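Local coordinates for packaging protein UL32 (Human herpesvirus 8 type M, PDB 6XF9), which probably guides newly made capsids to nuclear replication compartments, thereby controlling cleavage and packaging of the viral genomic DNA, and assembles as a zinc-binding pentameric ring, at residues D[85-90]-D[421-426]; D[281-286]-D[292-297]; D[300-303]-D[308-311]. All coordinates share one frame; numbering follows the deposited sequence.

Interaction 1: D[85-90]-D[421-426]; sequences APHCWT and LVFLFK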
loop_
_atom_site.group_PDB
_atom_site.type_symbol
_atom_site.label_atom_id
_atom_site.label_comp_id
_atom_site.label_asym_id
_atom_site.label_seq_id
_atom_site.Cartn_x
_atom_site.Cartn_y
_atom_site.Cartn_z
ATOM N N ALA D 85 15.170 -13.236 -39.786
ATOM C CA ALA D 85 16.341 -13.815 -39.162
ATOM C C ALA D 85 16.291 -13.620 -37.646
ATOM O O ALA D 85 15.759 -12.613 -37.162
ATOM C CB ALA D 85 17.625 -13.186 -39.716
ATOM N N PRO D 86 16.819 -14.567 -36.871
ATOM C CA PRO D 86 16.856 -14.395 -35.419
ATOM C C PRO D 86 17.832 -13.313 -35.022
ATOM O O PRO D 86 18.615 -12.808 -35.820
ATOM C CB PRO D 86 17.318 -15.755 -34.899
ATOM C CG PRO D 86 18.044 -16.373 -36.064
ATOM C CD PRO D 86 17.339 -15.884 -37.290
ATOM N N HIS D 87 17.678 -12.875 -33.797
ATOM C CA HIS D 87 18.635 -11.943 -33.125
ATOM C C HIS D 87 19.918 -12.696 -32.435
ATOM O O HIS D 87 19.944 -13.433 -31.414
ATOM C CB HIS D 87 18.004 -11.436 -31.871
ATOM C CG HIS D 87 17.221 -10.185 -31.992
ATOM N ND1 HIS D 87 15.853 -10.187 -32.155
ATOM C CD2 HIS D 87 17.582 -8.897 -31.832
ATOM C CE1 HIS D 87 15.414 -8.947 -32.162
ATOM N NE2 HIS D 87 16.444 -8.146 -31.975
ATOM N N CYS D 88 21.023 -12.563 -33.100
ATOM C CA CYS D 88 22.167 -13.294 -32.566
ATOM C C CYS D 88 23.451 -12.733 -33.156
ATOM O O CYS D 88 23.435 -11.722 -33.868
ATOM C CB CYS D 88 22.014 -14.788 -32.825
ATOM S SG CYS D 88 21.624 -15.181 -34.514
ATOM N N TRP D 89 24.579 -13.376 -32.836
ATOM C CA TRP D 89 25.841 -12.926 -33.409
ATOM C C TRP D 89 25.866 -13.157 -34.919
ATOM O O TRP D 89 26.132 -12.222 -35.683
ATOM C CB TRP D 89 27.029 -13.632 -32.740
ATOM C CG TRP D 89 28.309 -13.282 -33.414
ATOM C CD1 TRP D 89 29.071 -12.182 -33.207
ATOM C CD2 TRP D 89 28.933 -14.012 -34.478
ATOM N NE1 TRP D 89 30.156 -12.192 -34.056
ATOM C CE2 TRP D 89 30.091 -13.315 -34.840
ATOM C CE3 TRP D 89 28.632 -15.201 -35.141
ATOM C CZ2 TRP D 89 30.936 -13.757 -35.841
ATOM C CZ3 TRP D 89 29.480 -15.642 -36.133
ATOM C CH2 TRP D 89 30.607 -14.920 -36.480
ATOM N N THR D 90 25.499 -14.357 -35.350
ATOM C CA THR D 90 25.585 -14.708 -36.763
ATOM C C THR D 90 24.767 -13.783 -37.649
ATOM O O THR D 90 25.205 -13.423 -38.742
ATOM C CB THR D 90 25.133 -16.161 -37.008
ATOM O OG1 THR D 90 25.966 -17.055 -36.260
ATOM C CG2 THR D 90 25.226 -16.505 -38.487
ATOM N N LEU D 421 9.358 -6.420 -24.115
ATOM C CA LEU D 421 9.399 -7.148 -22.854
ATOM C C LEU D 421 10.512 -8.183 -22.841
ATOM O O LEU D 421 11.155 -8.395 -21.810
ATOM C CB LEU D 421 8.053 -7.812 -22.576
ATOM C CG LEU D 421 6.979 -6.798 -22.219
ATOM C CD1 LEU D 421 5.656 -7.483 -22.190
ATOM C CD2 LEU D 421 7.300 -6.186 -20.877
ATOM N N VAL D 422 10.803 -8.799 -23.977
ATOM C CA VAL D 422 11.891 -9.769 -23.994
ATOM C C VAL D 422 13.215 -9.085 -23.681
ATOM O O VAL D 422 14.047 -9.624 -22.937
ATOM C CB VAL D 422 11.917 -10.494 -25.349
ATOM C CG1 VAL D 422 13.198 -11.284 -25.510
ATOM C CG2 VAL D 422 10.690 -11.385 -25.470
ATOM N N PHE D 423 13.430 -7.876 -24.218
ATOM C CA PHE D 423 14.671 -7.149 -23.940
ATOM C C PHE D 423 14.724 -6.614 -22.519
ATOM O O PHE D 423 15.812 -6.496 -21.943
ATOM C CB PHE D 423 14.848 -6.015 -24.937
ATOM C CG PHE D 423 15.486 -6.463 -26.190
ATOM C CD1 PHE D 423 16.829 -6.757 -26.210
ATOM C CD2 PHE D 423 14.739 -6.683 -27.321
ATOM C CE1 PHE D 423 17.432 -7.222 -27.349
ATOM C CE2 PHE D 423 15.343 -7.156 -28.469
ATOM C CZ PHE D 423 16.692 -7.421 -28.477
ATOM N N LEU D 424 13.584 -6.212 -21.971
ATOM C CA LEU D 424 13.540 -5.837 -20.566
ATOM C C LEU D 424 13.949 -7.011 -19.674
ATOM O O LEU D 424 14.823 -6.871 -18.810
ATOM C CB LEU D 424 12.137 -5.317 -20.236
ATOM C CG LEU D 424 11.989 -3.789 -20.413
ATOM C CD1 LEU D 424 12.552 -3.251 -21.719
ATOM C CD2 LEU D 424 10.537 -3.376 -20.300
ATOM N N PHE D 425 13.398 -8.204 -19.936
ATOM C CA PHE D 425 13.718 -9.386 -19.133
ATOM C C PHE D 425 15.193 -9.768 -19.249
ATOM O O PHE D 425 15.877 -9.950 -18.238
ATOM C CB PHE D 425 12.822 -10.547 -19.554
ATOM C CG PHE D 425 13.122 -11.839 -18.846
ATOM C CD1 PHE D 425 12.572 -12.113 -17.608
ATOM C CD2 PHE D 425 13.923 -12.794 -19.437
ATOM C CE1 PHE D 425 12.834 -13.309 -16.964
ATOM C CE2 PHE D 425 14.187 -13.992 -18.810
ATOM C CZ PHE D 425 13.641 -14.250 -17.565
ATOM N N LYS D 426 15.717 -9.884 -20.468
ATOM C CA LYS D 426 17.149 -10.142 -20.595
ATOM C C LYS D 426 17.962 -9.084 -19.855
ATOM O O LYS D 426 19.102 -9.340 -19.442
ATOM C CB LYS D 426 17.550 -10.213 -22.071
ATOM C CG LYS D 426 16.921 -11.377 -22.814
ATOM C CD LYS D 426 17.059 -12.685 -22.036
ATOM C CE LYS D 426 18.360 -13.362 -22.365
ATOM N NZ LYS D 426 18.698 -14.441 -21.412
#
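The F423 ring presents an edge to one face of the H87 imidazole, forming an offset edge-to-face pair with centroids 5.2 Å apart and planes inclined at 68°. H87 CD2 lies in the plane of the phenyl ring, just beyond its edge. The outer corner of the phenyl, CZ and CE2, does the touching: F423 CZ is 3.6 Å from H87 NE2, and CE2 borders the same nitrogen. The corner is therefore displaced toward the NE2 side of the imidazole. H87 is modelled in two conformers; the geometry given is that of one, and the pairing in the other is left open.

The two side chains approach from opposite directions, and the CA atoms of H87 and F423 are 11.1 Å apart. With CG anti to its carbonyl carbon (chi1 -85°), F423 extends its ring from the helix toward the imidazole. The contact is small, burying 73 Å² in total, but lies deep within the chain.

H87 belongs to the loop leading into helix 89-106, where C88 is the N-cap residue, and its backbone N bonds to N376 OD1 of helix 371-379. F423 projects from helix 416-430, with P282 packed beside its ring; L421, L424 and F425 of the same helix rest against helix 435-451.

Interaction 2: D[281-286]-D[292-297]; sequences HPTLGL and TASVCL. With ZN (zinc ion), chain P.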
loop_
_atom_site.group_PDB
_atom_site.type_symbol
_atom_site.label_atom_id
_atom_site.label_comp_id
_atom_site.label_asym_id
_atom_site.label_seq_id
_atom_site.Cartn_x
_atom_site.Cartn_y
_atom_site.Cartn_z
ATOM N N HIS D 281 26.228 -9.304 -30.175
ATOM C CA HIS D 281 25.197 -10.157 -29.627
ATOM C C HIS D 281 24.231 -9.307 -28.804
ATOM O O HIS D 281 24.619 -8.255 -28.286
ATOM C CB HIS D 281 25.826 -11.225 -28.731
ATOM C CG HIS D 281 24.904 -12.352 -28.411
ATOM N ND1 HIS D 281 23.936 -12.267 -27.434
ATOM C CD2 HIS D 281 24.812 -13.602 -28.928
ATOM C CE1 HIS D 281 23.261 -13.405 -27.387
ATOM N NE2 HIS D 281 23.774 -14.233 -28.283
ATOM N N PRO D 282 22.958 -9.698 -28.663
ATOM C CA PRO D 282 22.010 -8.849 -27.913
ATOM C C PRO D 282 22.369 -8.593 -26.445
ATOM O O PRO D 282 21.982 -7.547 -25.904
ATOM C CB PRO D 282 20.685 -9.611 -28.045
ATOM C CG PRO D 282 21.014 -10.926 -28.794
ATOM C CD PRO D 282 22.251 -10.631 -29.552
ATOM N N THR D 283 23.051 -9.509 -25.762
ATOM C CA THR D 283 23.301 -9.333 -24.335
ATOM C C THR D 283 24.618 -8.611 -24.019
ATOM O O THR D 283 24.896 -8.344 -22.843
ATOM C CB THR D 283 23.274 -10.691 -23.643
ATOM O OG1 THR D 283 24.446 -11.408 -24.022
ATOM C CG2 THR D 283 22.065 -11.488 -24.083
ATOM N N LEU D 284 25.441 -8.297 -25.020
ATOM C CA LEU D 284 26.620 -7.452 -24.830
ATOM C C LEU D 284 27.598 -8.027 -23.803
ATOM O O LEU D 284 28.237 -7.282 -23.052
ATOM C CB LEU D 284 26.211 -6.028 -24.444
ATOM C CG LEU D 284 25.379 -5.386 -25.553
ATOM C CD1 LEU D 284 25.000 -3.941 -25.243
ATOM C CD2 LEU D 284 26.157 -5.478 -26.841
ATOM N N GLY D 285 27.701 -9.348 -23.730
ATOM C CA GLY D 285 28.641 -9.980 -22.825
ATOM C C GLY D 285 28.404 -11.473 -22.806
ATOM O O GLY D 285 27.388 -11.975 -23.298
ATOM N N LEU D 286 29.364 -12.204 -22.287
ATOM C CA LEU D 286 29.242 -13.617 -22.129
ATOM C C LEU D 286 29.404 -13.985 -20.666
ATOM O O LEU D 286 30.467 -13.990 -20.167
ATOM C CB LEU D 286 30.290 -14.306 -22.963
ATOM C CG LEU D 286 30.332 -15.789 -22.881
ATOM C CD1 LEU D 286 28.977 -16.296 -23.155
ATOM C CD2 LEU D 286 31.200 -16.334 -23.932
ATOM N N THR D 292 24.578 -22.934 -18.669
ATOM C CA THR D 292 24.214 -22.112 -19.806
ATOM C C THR D 292 25.118 -20.893 -19.830
ATOM O O THR D 292 25.874 -20.640 -18.891
ATOM C CB THR D 292 22.765 -21.654 -19.730
ATOM O OG1 THR D 292 22.645 -20.671 -18.697
ATOM C CG2 THR D 292 21.880 -22.817 -19.403
ATOM N N ALA D 293 25.027 -20.132 -20.919
ATOM C CA ALA D 293 25.801 -18.911 -21.091
ATOM C C ALA D 293 24.896 -17.856 -21.707
ATOM O O ALA D 293 23.888 -18.180 -22.338
ATOM C CB ALA D 293 27.029 -19.150 -21.968
ATOM N N SER D 294 25.257 -16.581 -21.528
ATOM C CA SER D 294 24.405 -15.527 -22.072
ATOM C C SER D 294 24.388 -15.506 -23.586
ATOM O O SER D 294 23.509 -14.850 -24.156
ATOM C CB SER D 294 24.827 -14.152 -21.577
ATOM O OG SER D 294 26.183 -13.924 -21.852
ATOM N N VAL D 295 25.322 -16.187 -24.249
ATOM C CA VAL D 295 25.271 -16.380 -25.694
ATOM C C VAL D 295 24.737 -17.781 -25.953
ATOM O O VAL D 295 25.407 -18.772 -25.670
ATOM C CB VAL D 295 26.644 -16.179 -26.352
ATOM C CG1 VAL D 295 26.562 -16.492 -27.836
ATOM C CG2 VAL D 295 27.116 -14.768 -26.168
ATOM N N CYS D 296 23.539 -17.888 -26.502
ATOM C CA CYS D 296 22.950 -19.192 -26.747
ATOM C C CYS D 296 23.444 -19.756 -28.066
ATOM O O CYS D 296 23.360 -19.088 -29.105
ATOM C CB CYS D 296 21.441 -19.084 -26.757
ATOM S SG CYS D 296 20.649 -20.604 -27.269
ATOM N N LEU D 297 23.987 -20.976 -28.030
ATOM C CA LEU D 297 24.563 -21.531 -29.254
ATOM C C LEU D 297 23.495 -22.015 -30.208
ATOM O O LEU D 297 23.680 -21.925 -31.422
ATOM C CB LEU D 297 25.491 -22.697 -28.944
ATOM C CG LEU D 297 26.942 -22.338 -28.709
ATOM C CD1 LEU D 297 27.637 -23.556 -28.115
ATOM C CD2 LEU D 297 27.551 -21.948 -30.031
HETATM ZN ZN ZN P . 18.498 -19.895 -27.782
#
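In S294, chi1 of 55° sets OG between the backbone N and the carbonyl carbon, directing the hydroxyl at the facing loop, where it donates a 2.7 Å hydrogen bond to G285 O. H281, by contrast, has CG anti to its backbone N (chi1 -165°), which carries the imidazole across to V295.

S294 OG reaches G285 O from above the carbonyl plane. The same oxygen receives a weak bond from T283 OG1, so two hydroxyls grip it, one from each segment. S294 OG is also bonded to R287 N, just beyond the loop segment, and lies only 3.1 Å from L286 CA, a tight fit.

Both faces of the imidazole are covered toward the rim. P282 CD, of the next residue in the chain, lies over one and V295 CG2 over the other, the latter in a CH-pi contact 3.9 Å from the ring centroid and 14° off its normal. The other methyl of V295, CG1, sits 3.6 Å from H281 CD2. At the ring edge, ND1 accepts a weak but nearly straight bond from T283 N, within the type I turn from H281 to L284, which would favour this rotation of the ring. L286 completes the apolar side through CD1, placed 3.7 Å from A293 CB and 3.9 Å from V295 CG2.

C296 SG binds zinc at 2.3 Å, completing the site with C299, H366 and C373. Segment 281-286 leads into the short hairpin of strands 288-289 and 292-293, and segment 292-297 holds its second strand. S294 and V295 then connect that strand to C296, N-cap of helix 297-304 and first cysteine of the CxxC element in this three-cysteine, one-histidine zinc site.

Interaction 3: D[300-303]-D[308-311]; sequences ECLA and APKA
Apolar packing joins L302 to P309 and C301 to A308. L302 CD2 is the main probe: it lies 3.6 Å from P309 CA and 3.9 Å from P309 CG, so this methyl rests against the proline at its ring and backbone together. In L302, chi1 of -70° and chi2 of -175° together extend CD1 away from CA and leave CD2 to meet the proline. The same methyl is 4.3 Å from A308 CB. That alanine methyl in turn meets C301 CB at 3.7 Å, and the C301 side chain also touches L351 and L354 of helix 349-357.

The backbone takes part as well. A308 CB is pressed to within 3.1 Å of C301 O, a close van der Waals contact in which the alanine methyl abuts the carbonyl group near the end of the first helix. Such closeness is consistent with the topology, a compact helix-loop-helix in which helix 297-304 and helix 308-321 are separated by three residues. P309 stands in the first turn of the second helix, where the missing N-H of proline costs no helical hydrogen bond. L302 also links this joint to the zinc site, since its side chain is about 4 Å from that of the zinc ligand H366.

Polar groups act outside the pair of helices. Both carboxylate oxygens of E300 are engaged, OE2 with W89 N and OE1 with T90 N, at the start of helix 89-106. A303 O accepts a hydrogen bond from W5 NE1.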
loop_
_atom_site.group_PDB
_atom_site.type_symbol
_atom_site.label_atom_id
_atom_site.label_comp_id
_atom_site.label_asym_id
_atom_site.label_seq_id
_atom_site.Cartn_x
_atom_site.Cartn_y
_atom_site.Cartn_z
ATOM N N GLU D 300 22.390 -19.268 -32.394
ATOM C CA GLU D 300 23.318 -19.095 -33.505
ATOM C C GLU D 300 22.983 -20.083 -34.613
ATOM O O GLU D 300 22.890 -19.709 -35.785
ATOM C CB GLU D 300 24.759 -19.300 -33.033
ATOM C CG GLU D 300 25.152 -18.442 -31.844
ATOM C CD GLU D 300 25.008 -16.966 -32.095
ATOM O OE1 GLU D 300 25.305 -16.542 -33.218
ATOM O OE2 GLU D 300 24.554 -16.231 -31.184
ATOM N N CYS D 301 22.713 -21.337 -34.245
ATOM C CA CYS D 301 22.393 -22.346 -35.243
ATOM C C CYS D 301 21.148 -21.983 -36.022
ATOM O O CYS D 301 21.039 -22.312 -37.207
ATOM C CB CYS D 301 22.218 -23.706 -34.580
ATOM S SG CYS D 301 23.782 -24.319 -33.947
ATOM N N LEU D 302 20.166 -21.373 -35.362
ATOM C CA LEU D 302 18.954 -20.977 -36.070
ATOM C C LEU D 302 19.275 -20.068 -37.244
ATOM O O LEU D 302 18.637 -20.159 -38.295
ATOM C CB LEU D 302 17.971 -20.299 -35.119
ATOM C CG LEU D 302 17.326 -21.216 -34.075
ATOM C CD1 LEU D 302 16.301 -20.437 -33.301
ATOM C CD2 LEU D 302 16.656 -22.407 -34.726
ATOM N N ALA D 303 20.262 -19.197 -37.094
ATOM C CA ALA D 303 20.631 -18.276 -38.159
ATOM C C ALA D 303 21.792 -18.761 -39.013
ATOM O O ALA D 303 21.994 -18.241 -40.116
ATOM C CB ALA D 303 21.014 -16.917 -37.569
ATOM N N ALA D 308 18.658 -26.205 -38.694
ATOM C CA ALA D 308 18.502 -26.043 -37.248
ATOM C C ALA D 308 17.056 -25.735 -36.873
ATOM O O ALA D 308 16.523 -26.408 -35.969
ATOM C CB ALA D 308 19.465 -24.969 -36.725
ATOM N N PRO D 309 16.352 -24.789 -37.524
ATOM C CA PRO D 309 14.953 -24.531 -37.134
ATOM C C PRO D 309 14.083 -25.771 -37.078
ATOM O O PRO D 309 13.398 -26.020 -36.072
ATOM C CB PRO D 309 14.489 -23.545 -38.209
ATOM C CG PRO D 309 15.695 -22.757 -38.509
ATOM C CD PRO D 309 16.838 -23.745 -38.456
ATOM N N LYS D 310 14.087 -26.566 -38.140
ATOM C CA LYS D 310 13.222 -27.728 -38.140
ATOM C C LYS D 310 13.767 -28.824 -37.235
ATOM O O LYS D 310 12.982 -29.568 -36.631
ATOM C CB LYS D 310 13.060 -28.243 -39.562
ATOM C CG LYS D 310 11.720 -28.880 -39.814
ATOM C CD LYS D 310 11.779 -29.897 -40.948
ATOM C CE LYS D 310 10.887 -31.111 -40.645
ATOM N NZ LYS D 310 9.418 -30.807 -40.766
ATOM N N ALA D 311 15.103 -28.919 -37.107
ATOM C CA ALA D 311 15.706 -29.944 -36.251
ATOM C C ALA D 311 15.331 -29.756 -34.793
ATOM O O ALA D 311 14.955 -30.709 -34.103
ATOM C CB ALA D 311 17.224 -29.922 -36.382
#

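Overall arrangement
Interactions 1 and 2 are wholly buried, with interaction 1 nearer the chain centre; interaction 3 is largely buried but reaches the surface at P309. Interaction 1 joins parts of the chain 331 residues apart through one aromatic pair, and the other two, both local, are nested within the loop it closes. Interaction 2 combines hydroxyl bonding, CH-pi packing and metal binding, whereas interaction 3 is apolar packing between successive helices. Their elements meet: P282 packs against H87 and C88, while E300 lies beside H281 and V295 and ties interaction 3 to the start of helix 89-106. Strand 292-293 leads through C296 into helix 297-304, connecting interactions 2 and 3 around one zinc site.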